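Local coordinates for protein caprin-1 (PDB 4WBE) that binds mRNAs to regulate their transport, translation and stability and helps build stress granules, the part described here being its mainly helical dimerization domain, at residues L15-E20 with R108-N113; L52-E57 with C95-K100; V62-D67 with E77-H82; D26-D31 with T35-G40. All blocks are in the same frame, centred on the assembly; numbering follows the deposited sequence.

Read from the N terminus, the chain first runs along helix 2-27, and contact 4 closes a very short loop where that helix gives way to helix 31-39. Next in series, helix 49-62 opens contact 2, which is completed only when the hairpin strand 97-98 leads into helix 99-111. Nested inside that loop, contact 3 folds the exit of helix 49-62 onto helix 77-88. Contact 1 encloses all the others, bringing the end of helix 99-111 back to helix 2-27. Contact 2 touches contact 3 through Tyr99 and His82, and contact 4 through leucine packing. Contacts 1 and 3 also meet the second subunit.

Contact 1 (L15-E20 with R108-N113); sequences LKTVLE and RVFQSN
This is a helix-to-helix packing contact of the mainly helical Caprin-1 dimerization domain, in which Phe110, near the end of helix 99-111, comes up against Thr17 and Glu20 of helix 2-27, within a part predicted to be coiled coil. On the helix 99-111 side, Phe110 alone makes the contact; the nearest backbones, those of Glu20 and Phe110, stay 8.4 Å apart from CA to CA. With CG beside the backbone N and anti to the carbonyl carbon (chi1 -78°), the ring is sent toward the other helix and its far end does the touching. Glu20 CB approaches that end obliquely, 3.8 Å from Phe110 CZ. The Glu20 carboxylate stands almost perpendicular to the ring, the planes 84° apart, with Glu20 OE1 4.0 Å from Phe110 CE2. Glu20 OE2 takes Lys16 NZ on its syn lone pair at 2.7 Å, a salt bridge one helical turn back that probably steadies the carboxylate beside the aromatic ring. Lys16 NZ also donates to Asn73 O of the second subunit, whose Leu72 packs on Phe110, so the contact borders the dimer interface. Within its own chain Phe110 is backed by Val24. Thr17 turns its hydroxyl to Lys13 O in the preceding helical turn and gives the ring only its methyl: Thr17 CG2 sits near the ring plane, at the edge, 4.1 Å from Phe110 CE2.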
# COMPACT_ATOMS: atom_id res chain seq x y z
N LEU A 15 2.54 -8.13 2.02
CA LEU A 15 2.59 -6.67 2.14
C LEU A 15 3.77 -6.10 1.37
O LEU A 15 3.65 -5.05 0.74
CB LEU A 15 2.71 -6.25 3.61
CG LEU A 15 1.50 -6.49 4.52
CD1 LEU A 15 1.76 -5.94 5.92
CD2 LEU A 15 0.28 -5.84 3.92
N LYS A 16 4.91 -6.77 1.44
CA LYS A 16 6.11 -6.34 0.71
C LYS A 16 5.82 -6.31 -0.79
O LYS A 16 6.19 -5.36 -1.49
CB LYS A 16 7.30 -7.27 1.02
CG LYS A 16 8.61 -6.88 0.31
CD LYS A 16 9.79 -7.78 0.72
CE LYS A 16 9.80 -9.12 -0.02
NZ LYS A 16 10.23 -8.96 -1.45
N THR A 17 5.16 -7.35 -1.26
CA THR A 17 4.79 -7.45 -2.67
C THR A 17 3.83 -6.34 -3.06
O THR A 17 3.96 -5.75 -4.14
CB THR A 17 4.19 -8.83 -3.00
OG1 THR A 17 5.13 -9.84 -2.63
CG2 THR A 17 3.88 -8.95 -4.48
N VAL A 18 2.87 -6.04 -2.18
CA VAL A 18 1.95 -4.93 -2.42
C VAL A 18 2.71 -3.61 -2.57
O VAL A 18 2.44 -2.83 -3.48
CB VAL A 18 0.91 -4.77 -1.28
CG1 VAL A 18 0.11 -3.50 -1.49
CG2 VAL A 18 -0.04 -5.97 -1.23
N LEU A 19 3.65 -3.36 -1.67
CA LEU A 19 4.45 -2.13 -1.71
C LEU A 19 5.26 -2.01 -3.00
O LEU A 19 5.31 -0.95 -3.62
CB LEU A 19 5.39 -2.08 -0.50
CG LEU A 19 5.04 -1.32 0.78
CD1 LEU A 19 3.63 -0.72 0.81
CD2 LEU A 19 5.32 -2.16 2.03
N GLU A 20 5.90 -3.11 -3.39
CA GLU A 20 6.62 -3.19 -4.66
C GLU A 20 5.71 -2.88 -5.84
O GLU A 20 6.06 -2.09 -6.73
CB GLU A 20 7.21 -4.60 -4.82
CG GLU A 20 8.33 -4.92 -3.84
CD GLU A 20 8.54 -6.42 -3.68
OE1 GLU A 20 7.84 -7.21 -4.35
OE2 GLU A 20 9.43 -6.81 -2.91
N ARG A 108 6.67 -10.70 -14.58
CA ARG A 108 7.65 -10.42 -15.63
C ARG A 108 8.28 -9.05 -15.46
O ARG A 108 9.48 -8.87 -15.70
CB ARG A 108 7.07 -10.59 -17.04
CG ARG A 108 6.92 -12.05 -17.48
CD ARG A 108 6.64 -12.16 -18.98
NE ARG A 108 5.35 -11.60 -19.37
CZ ARG A 108 5.22 -10.45 -20.03
NH1 ARG A 108 6.30 -9.76 -20.39
NH2 ARG A 108 4.02 -10.01 -20.35
N VAL A 109 7.48 -8.07 -15.04
CA VAL A 109 8.00 -6.73 -14.76
C VAL A 109 8.98 -6.74 -13.58
O VAL A 109 10.10 -6.23 -13.70
CB VAL A 109 6.86 -5.73 -14.48
CG1 VAL A 109 7.43 -4.38 -14.07
CG2 VAL A 109 5.98 -5.56 -15.70
N PHE A 110 8.57 -7.35 -12.47
CA PHE A 110 9.44 -7.52 -11.31
C PHE A 110 10.76 -8.20 -11.70
O PHE A 110 11.84 -7.74 -11.32
CB PHE A 110 8.76 -8.42 -10.26
CG PHE A 110 7.72 -7.72 -9.42
CD1 PHE A 110 7.58 -6.34 -9.46
CD2 PHE A 110 6.88 -8.45 -8.59
CE1 PHE A 110 6.62 -5.70 -8.67
CE2 PHE A 110 5.92 -7.82 -7.80
CZ PHE A 110 5.79 -6.44 -7.84
N GLN A 111 10.65 -9.29 -12.45
CA GLN A 111 11.79 -10.15 -12.73
C GLN A 111 12.69 -9.62 -13.84
O GLN A 111 13.77 -10.14 -14.08
CB GLN A 111 11.31 -11.59 -12.98
CG GLN A 111 10.76 -12.25 -11.70
CD GLN A 111 10.08 -13.59 -11.95
OE1 GLN A 111 10.34 -14.26 -12.93
NE2 GLN A 111 9.17 -13.96 -11.05
N SER A 112 12.23 -8.58 -14.53
CA SER A 112 13.04 -7.96 -15.57
C SER A 112 14.21 -7.23 -14.95
O SER A 112 15.22 -6.97 -15.61
CB SER A 112 12.19 -6.97 -16.36
OG SER A 112 12.04 -5.77 -15.63
N ASN A 113 14.05 -6.88 -13.68
CA ASN A 113 15.02 -6.09 -12.91
C ASN A 113 15.23 -4.66 -13.41
O ASN A 113 16.21 -4.01 -13.04
CB ASN A 113 16.33 -6.85 -12.72
CG ASN A 113 16.13 -8.15 -11.99
OD1 ASN A 113 15.25 -8.26 -11.11
ND2 ASN A 113 16.93 -9.14 -12.33

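Contact 2 (L52-E57 with C95-K100); sequences LSLLDE and CGTTYK
Leu54 reaches from helix 49-62 over the turn of the small antiparallel hairpin 93-94/97-98, and its CD2 methyl covers both the backbone of Cys95 and the side chain of Thr97. Leu54 CD2 lies 3.5 Å from Cys95 O, a van der Waals contact with a carbonyl, and 3.9 Å from Thr97 CG2. On Thr97 the methyl occupies the place between the backbone N and the carbonyl carbon, while OG1 is anti to N (chi1 176°); this turns the apolar branch to the leucine. One helical turn beyond Leu54, Glu57 receives Cys95 SG, 3.8 Å from Glu57 CB. Here the two backbones come closest, with the CA atoms of Glu57 and Cys95 6.4 Å apart. Glu57 then bends at chi2 (-59°) and leads its carboxylate away, to a salt bridge with Lys60 on the same helix. Leu54 also packs on Leu102 and Ile105 of helix 99-111, and Cys95 on Leu61. The hairpin turn thus docks on helix 49-62 just before the chain enters helix 99-111, whose first turn is capped by Thr98 OG1 at the N-cap position. Across the two segments no hydrogen bond or salt bridge forms: methyl groups, a carbonyl oxygen, a thiol and the aliphatic root of a glutamate meet instead, so shape and burial of apolar surface probably matter more than directed bonds.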
# COMPACT_ATOMS: atom_id res chain seq x y z
N LEU A 52 0.43 -3.22 -21.02
CA LEU A 52 0.59 -1.95 -20.33
C LEU A 52 -0.77 -1.32 -20.04
O LEU A 52 -1.00 -0.77 -18.95
CB LEU A 52 1.45 -1.01 -21.18
CG LEU A 52 2.02 0.25 -20.55
CD1 LEU A 52 2.79 -0.09 -19.29
CD2 LEU A 52 2.93 0.97 -21.53
N SER A 53 -1.69 -1.41 -21.00
CA SER A 53 -3.04 -0.89 -20.81
C SER A 53 -3.80 -1.67 -19.75
O SER A 53 -4.62 -1.11 -19.03
CB SER A 53 -3.80 -0.86 -22.14
OG SER A 53 -3.44 -1.96 -22.96
N LEU A 54 -3.55 -2.98 -19.68
CA LEU A 54 -4.15 -3.81 -18.65
C LEU A 54 -3.72 -3.36 -17.25
O LEU A 54 -4.52 -3.35 -16.32
CB LEU A 54 -3.77 -5.28 -18.86
CG LEU A 54 -4.41 -6.02 -20.04
CD1 LEU A 54 -3.85 -7.43 -20.16
CD2 LEU A 54 -5.92 -6.06 -19.90
N LEU A 55 -2.45 -2.99 -17.11
CA LEU A 55 -1.92 -2.49 -15.85
C LEU A 55 -2.49 -1.11 -15.51
O LEU A 55 -2.71 -0.78 -14.34
CB LEU A 55 -0.39 -2.45 -15.89
CG LEU A 55 0.30 -3.81 -16.00
CD1 LEU A 55 1.81 -3.67 -15.96
CD2 LEU A 55 -0.19 -4.76 -14.90
N ASP A 56 -2.72 -0.28 -16.53
CA ASP A 56 -3.34 1.02 -16.32
C ASP A 56 -4.75 0.87 -15.75
O ASP A 56 -5.13 1.56 -14.81
CB ASP A 56 -3.39 1.83 -17.62
CG ASP A 56 -2.02 2.28 -18.09
OD1 ASP A 56 -1.12 2.46 -17.24
OD2 ASP A 56 -1.86 2.51 -19.31
N GLU A 57 -5.53 -0.04 -16.34
CA GLU A 57 -6.87 -0.32 -15.84
C GLU A 57 -6.85 -0.86 -14.42
O GLU A 57 -7.67 -0.46 -13.60
CB GLU A 57 -7.62 -1.27 -16.79
CG GLU A 57 -7.96 -0.63 -18.12
CD GLU A 57 -8.82 0.61 -17.93
OE1 GLU A 57 -9.85 0.51 -17.22
OE2 GLU A 57 -8.48 1.68 -18.47
N CYS A 95 -10.64 -6.50 -15.59
CA CYS A 95 -10.02 -5.79 -16.71
C CYS A 95 -10.12 -6.53 -18.04
O CYS A 95 -9.22 -6.44 -18.88
CB CYS A 95 -8.55 -5.49 -16.42
SG CYS A 95 -8.30 -4.48 -14.95
N GLY A 96 -11.20 -7.29 -18.23
CA GLY A 96 -11.38 -8.05 -19.45
C GLY A 96 -10.44 -9.25 -19.53
O GLY A 96 -10.37 -9.92 -20.57
N THR A 97 -9.74 -9.53 -18.44
CA THR A 97 -8.86 -10.70 -18.39
C THR A 97 -9.01 -11.38 -17.03
O THR A 97 -10.10 -11.36 -16.45
CB THR A 97 -7.38 -10.31 -18.67
OG1 THR A 97 -6.53 -11.46 -18.51
CG2 THR A 97 -6.92 -9.19 -17.75
N THR A 98 -7.94 -11.97 -16.52
CA THR A 98 -7.97 -12.59 -15.20
C THR A 98 -6.86 -12.05 -14.31
O THR A 98 -5.88 -11.49 -14.80
CB THR A 98 -7.80 -14.11 -15.28
OG1 THR A 98 -6.50 -14.42 -15.79
CG2 THR A 98 -8.86 -14.74 -16.18
N TYR A 99 -7.02 -12.23 -13.00
CA TYR A 99 -5.97 -11.89 -12.05
C TYR A 99 -4.75 -12.76 -12.30
O TYR A 99 -3.61 -12.34 -12.06
CB TYR A 99 -6.46 -12.07 -10.62
CG TYR A 99 -7.53 -11.09 -10.21
CD1 TYR A 99 -7.19 -9.80 -9.81
CD2 TYR A 99 -8.86 -11.45 -10.21
CE1 TYR A 99 -8.17 -8.89 -9.42
CE2 TYR A 99 -9.84 -10.56 -9.83
CZ TYR A 99 -9.49 -9.28 -9.43
OH TYR A 99 -10.47 -8.40 -9.05
N LYS A 100 -4.98 -13.99 -12.76
CA LYS A 100 -3.89 -14.90 -13.08
C LYS A 100 -2.99 -14.33 -14.17
O LYS A 100 -1.76 -14.39 -14.07
CB LYS A 100 -4.42 -16.26 -13.50
CG LYS A 100 -3.32 -17.28 -13.76
CD LYS A 100 -3.90 -18.62 -14.20
CE LYS A 100 -2.79 -19.61 -14.52
NZ LYS A 100 -3.32 -21.00 -14.64

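Contact 3 (V62-D67 with E77-H82); sequences VDPERD and EHASIH
Val62 and Pro64, at the exit of helix 49-62, pack on Ala79 and His82 of helix 77-88, and the apolar touches come first. Val62 CG1, beside the backbone N and anti to the carbonyl carbon (chi1 -62°), approaches His82 CB at 3.6 Å; it is the root of the histidine that is met, the two side chains crossing at a slant. Ala79 presents its lone methyl to the turning chain: Ala79 CB lies 3.8 Å from Val62 CA and 4.2 Å from Pro64 CD, the latter at the ring carbon next to the proline nitrogen. With only a methyl at Ala79, the backbones come near, Val62 CA and Ala79 CA 4.3 Å apart.

Polar groups bond around this patch rather than across it. Ser80 OG, on the far side of the helix, turns back to Glu77 O at 2.6 Å, while the His82 ring is held through ND1 by Tyr99 OH. The extended chain after Pro64 is fastened by Arg66, which bonds to Leu70 O and Gln75 OE1.

In the fold, the chain leaving helix 49-62 folds back, by way of a loop and the short helix 72-75, onto helix 77-88; helix 99-111 is linked through Tyr99, and Leu19 from helix 2-27 of the second subunit packs on Ala79.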
# COMPACT_ATOMS: atom_id res chain seq x y z
N VAL A 62 -7.05 -0.34 -7.93
CA VAL A 62 -6.39 -0.48 -6.64
C VAL A 62 -5.93 0.85 -6.06
O VAL A 62 -5.59 0.92 -4.88
CB VAL A 62 -5.25 -1.51 -6.68
CG1 VAL A 62 -5.80 -2.87 -7.04
CG2 VAL A 62 -4.18 -1.09 -7.69
N ASP A 63 -5.94 1.90 -6.87
CA ASP A 63 -5.64 3.23 -6.37
C ASP A 63 -6.75 4.20 -6.77
O ASP A 63 -6.54 5.14 -7.53
CB ASP A 63 -4.28 3.70 -6.94
CG ASP A 63 -3.77 4.96 -6.29
OD1 ASP A 63 -4.17 5.25 -5.14
OD2 ASP A 63 -2.93 5.64 -6.90
N PRO A 64 -7.96 3.98 -6.22
CA PRO A 64 -9.10 4.79 -6.67
C PRO A 64 -9.02 6.23 -6.19
O PRO A 64 -8.48 6.51 -5.12
CB PRO A 64 -10.31 4.09 -6.03
CG PRO A 64 -9.76 3.40 -4.82
CD PRO A 64 -8.36 2.98 -5.21
N GLU A 65 -9.52 7.15 -7.01
CA GLU A 65 -9.70 8.52 -6.57
C GLU A 65 -10.74 8.53 -5.47
O GLU A 65 -11.65 7.70 -5.44
CB GLU A 65 -10.15 9.42 -7.72
CG GLU A 65 -9.14 9.59 -8.84
CD GLU A 65 -7.84 10.26 -8.39
OE1 GLU A 65 -7.75 10.71 -7.23
OE2 GLU A 65 -6.91 10.34 -9.22
N ARG A 66 -10.58 9.48 -4.56
CA ARG A 66 -11.45 9.60 -3.40
C ARG A 66 -12.87 9.95 -3.85
O ARG A 66 -13.09 10.96 -4.51
CB ARG A 66 -10.89 10.68 -2.48
CG ARG A 66 -11.56 10.75 -1.14
CD ARG A 66 -11.25 9.54 -0.28
NE ARG A 66 -11.96 9.66 0.99
CZ ARG A 66 -13.19 9.21 1.21
NH1 ARG A 66 -13.84 8.57 0.25
NH2 ARG A 66 -13.76 9.39 2.39
N ASP A 67 -13.83 9.08 -3.52
CA ASP A 67 -15.24 9.26 -3.88
C ASP A 67 -16.03 9.81 -2.69
O ASP A 67 -16.14 9.16 -1.65
CB ASP A 67 -15.80 7.91 -4.36
CG ASP A 67 -17.23 8.01 -4.91
OD1 ASP A 67 -17.95 8.99 -4.60
OD2 ASP A 67 -17.62 7.09 -5.65
N GLU A 77 -12.36 -0.94 0.16
CA GLU A 77 -12.84 -2.30 0.28
C GLU A 77 -12.60 -3.08 -1.02
O GLU A 77 -11.95 -4.12 -1.01
CB GLU A 77 -14.33 -2.31 0.68
CG GLU A 77 -14.96 -3.69 0.69
CD GLU A 77 -14.48 -4.55 1.86
OE1 GLU A 77 -14.01 -3.99 2.88
OE2 GLU A 77 -14.59 -5.79 1.77
N HIS A 78 -13.09 -2.55 -2.14
CA HIS A 78 -12.90 -3.21 -3.43
C HIS A 78 -11.42 -3.34 -3.81
O HIS A 78 -10.99 -4.40 -4.27
CB HIS A 78 -13.65 -2.47 -4.55
CG HIS A 78 -15.13 -2.67 -4.50
ND1 HIS A 78 -15.73 -3.65 -3.74
CD2 HIS A 78 -16.14 -2.00 -5.12
CE1 HIS A 78 -17.05 -3.58 -3.90
NE2 HIS A 78 -17.31 -2.59 -4.73
N ALA A 79 -10.66 -2.26 -3.62
CA ALA A 79 -9.23 -2.26 -3.92
C ALA A 79 -8.49 -3.35 -3.17
O ALA A 79 -7.59 -3.99 -3.72
CB ALA A 79 -8.62 -0.89 -3.61
N SER A 80 -8.84 -3.53 -1.90
CA SER A 80 -8.20 -4.56 -1.06
C SER A 80 -8.41 -5.95 -1.65
O SER A 80 -7.50 -6.79 -1.64
CB SER A 80 -8.69 -4.49 0.39
OG SER A 80 -10.05 -4.88 0.52
N ILE A 81 -9.62 -6.20 -2.15
CA ILE A 81 -9.95 -7.48 -2.77
C ILE A 81 -9.24 -7.67 -4.11
O ILE A 81 -8.74 -8.76 -4.40
CB ILE A 81 -11.48 -7.63 -2.91
CG1 ILE A 81 -12.14 -7.60 -1.52
CG2 ILE A 81 -11.84 -8.91 -3.64
CD1 ILE A 81 -13.66 -7.47 -1.56
N HIS A 82 -9.19 -6.62 -4.93
CA HIS A 82 -8.44 -6.64 -6.18
C HIS A 82 -6.97 -6.99 -5.95
O HIS A 82 -6.39 -7.82 -6.65
CB HIS A 82 -8.52 -5.29 -6.87
CG HIS A 82 -9.86 -4.98 -7.45
ND1 HIS A 82 -10.54 -5.86 -8.27
CD2 HIS A 82 -10.65 -3.89 -7.34
CE1 HIS A 82 -11.69 -5.32 -8.62
NE2 HIS A 82 -11.79 -4.13 -8.08

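Contact 4 (D26-D31 with T35-G40); sequences DKLGDD and TDLKQG
Leu28 and Leu37 meet at their ends, with their side chains at about a right angle and Leu28 CD2 3.6 Å from Leu37 CD1. Leu37 starts out toward its partner, whereas Leu28 sets off to one side, and its branched end comes nearer; each has CG anti to its own carbonyl carbon (chi1 -74° for Leu28). Both are buried: Leu28 is backed by Leu52 and Leu55 of helix 49-62, Leu37 by Ile46, Leu47 and Tyr114.

These leucines bracket a tight corner between two consecutive helices. Helix 2-27 gives way to a type I turn from Lys27 to Asp30, closed by Asp30 N to Lys27 O at 3.0 Å, and Asp30 then serves as the N-cap of helix 31-39, its OD1 accepting from Glu32 N.

One turn into that helix, Thr35 binds the carbonyl of Asp31, the helix's first residue, twice. Thr35 N donates to Asp31 O at 3.0 Å in the usual helical bond, with an N-H...O angle of 158°. Thr35 OG1 is swung beside the backbone N (chi1 -65°), which brings it back along the helix to donate to the same Asp31 O at 3.1 Å. The two donors reach that oxygen from opposite faces of the carbonyl plane, the hydroxyl tilted farther from it than the amide.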
# COMPACT_ATOMS: atom_id res chain seq x y z
N ASP A 26 3.03 3.16 -9.87
CA ASP A 26 3.26 4.60 -9.86
C ASP A 26 4.26 5.00 -10.94
O ASP A 26 4.08 6.02 -11.62
CB ASP A 26 3.76 5.05 -8.48
CG ASP A 26 3.99 6.54 -8.41
OD1 ASP A 26 5.16 6.98 -8.44
OD2 ASP A 26 2.99 7.29 -8.33
N LYS A 27 5.32 4.21 -11.10
CA LYS A 27 6.32 4.51 -12.12
C LYS A 27 5.82 4.33 -13.54
O LYS A 27 6.34 4.95 -14.47
CB LYS A 27 7.59 3.69 -11.88
CG LYS A 27 8.31 4.06 -10.60
CD LYS A 27 8.67 5.54 -10.63
CE LYS A 27 9.81 5.88 -9.66
NZ LYS A 27 10.47 7.16 -10.04
N LEU A 28 4.78 3.52 -13.70
CA LEU A 28 4.17 3.30 -15.01
C LEU A 28 3.44 4.55 -15.52
O LEU A 28 2.94 4.56 -16.65
CB LEU A 28 3.21 2.11 -14.97
CG LEU A 28 3.88 0.74 -14.92
CD1 LEU A 28 2.85 -0.36 -15.07
CD2 LEU A 28 4.90 0.66 -16.03
N GLY A 29 3.37 5.58 -14.69
CA GLY A 29 2.84 6.86 -15.14
C GLY A 29 3.87 7.69 -15.88
O GLY A 29 3.51 8.65 -16.57
N ASP A 30 5.14 7.33 -15.76
CA ASP A 30 6.20 8.06 -16.46
C ASP A 30 6.36 7.52 -17.88
O ASP A 30 6.57 6.33 -18.08
CB ASP A 30 7.54 7.95 -15.72
CG ASP A 30 8.64 8.78 -16.35
OD1 ASP A 30 8.38 9.49 -17.36
OD2 ASP A 30 9.78 8.73 -15.85
N ASP A 31 6.24 8.42 -18.85
CA ASP A 31 6.30 8.04 -20.26
C ASP A 31 7.63 7.37 -20.60
O ASP A 31 7.67 6.44 -21.40
CB ASP A 31 6.06 9.25 -21.17
CG ASP A 31 4.61 9.73 -21.15
OD1 ASP A 31 3.69 8.89 -21.09
OD2 ASP A 31 4.39 10.96 -21.20
N THR A 35 8.16 3.58 -22.21
CA THR A 35 8.97 3.41 -23.41
C THR A 35 10.02 2.33 -23.20
O THR A 35 10.14 1.41 -24.01
CB THR A 35 9.68 4.71 -23.80
OG1 THR A 35 8.71 5.70 -24.19
CG2 THR A 35 10.63 4.47 -24.97
N ASP A 36 10.76 2.44 -22.10
CA ASP A 36 11.81 1.48 -21.78
C ASP A 36 11.29 0.04 -21.66
O ASP A 36 11.96 -0.90 -22.08
CB ASP A 36 12.52 1.88 -20.49
CG ASP A 36 13.30 3.18 -20.62
OD1 ASP A 36 13.54 3.63 -21.76
OD2 ASP A 36 13.69 3.74 -19.58
N LEU A 37 10.10 -0.13 -21.09
CA LEU A 37 9.53 -1.46 -20.89
C LEU A 37 9.01 -2.09 -22.18
O LEU A 37 9.16 -3.29 -22.41
CB LEU A 37 8.39 -1.42 -19.86
CG LEU A 37 8.79 -1.13 -18.41
CD1 LEU A 37 7.58 -1.20 -17.49
CD2 LEU A 37 9.88 -2.09 -17.93
N LYS A 38 8.42 -1.27 -23.03
CA LYS A 38 7.85 -1.76 -24.28
C LYS A 38 8.92 -2.17 -25.28
O LYS A 38 8.69 -3.05 -26.11
CB LYS A 38 6.90 -0.72 -24.89
CG LYS A 38 5.50 -0.72 -24.29
CD LYS A 38 4.60 0.24 -25.04
CE LYS A 38 5.07 1.66 -24.83
NZ LYS A 38 4.18 2.65 -25.51
N GLN A 39 10.09 -1.54 -25.20
CA GLN A 39 11.22 -1.90 -26.06
C GLN A 39 12.15 -2.97 -25.48
O GLN A 39 12.68 -3.82 -26.21
CB GLN A 39 12.00 -0.64 -26.49
CG GLN A 39 13.30 -0.35 -25.75
CD GLN A 39 14.53 -0.46 -26.65
OE1 GLN A 39 14.41 -0.48 -27.88
NE2 GLN A 39 15.71 -0.50 -26.05
N GLY A 40 12.37 -2.93 -24.17
CA GLY A 40 13.21 -3.92 -23.52
C GLY A 40 14.66 -3.48 -23.46
O GLY A 40 14.96 -2.29 -23.61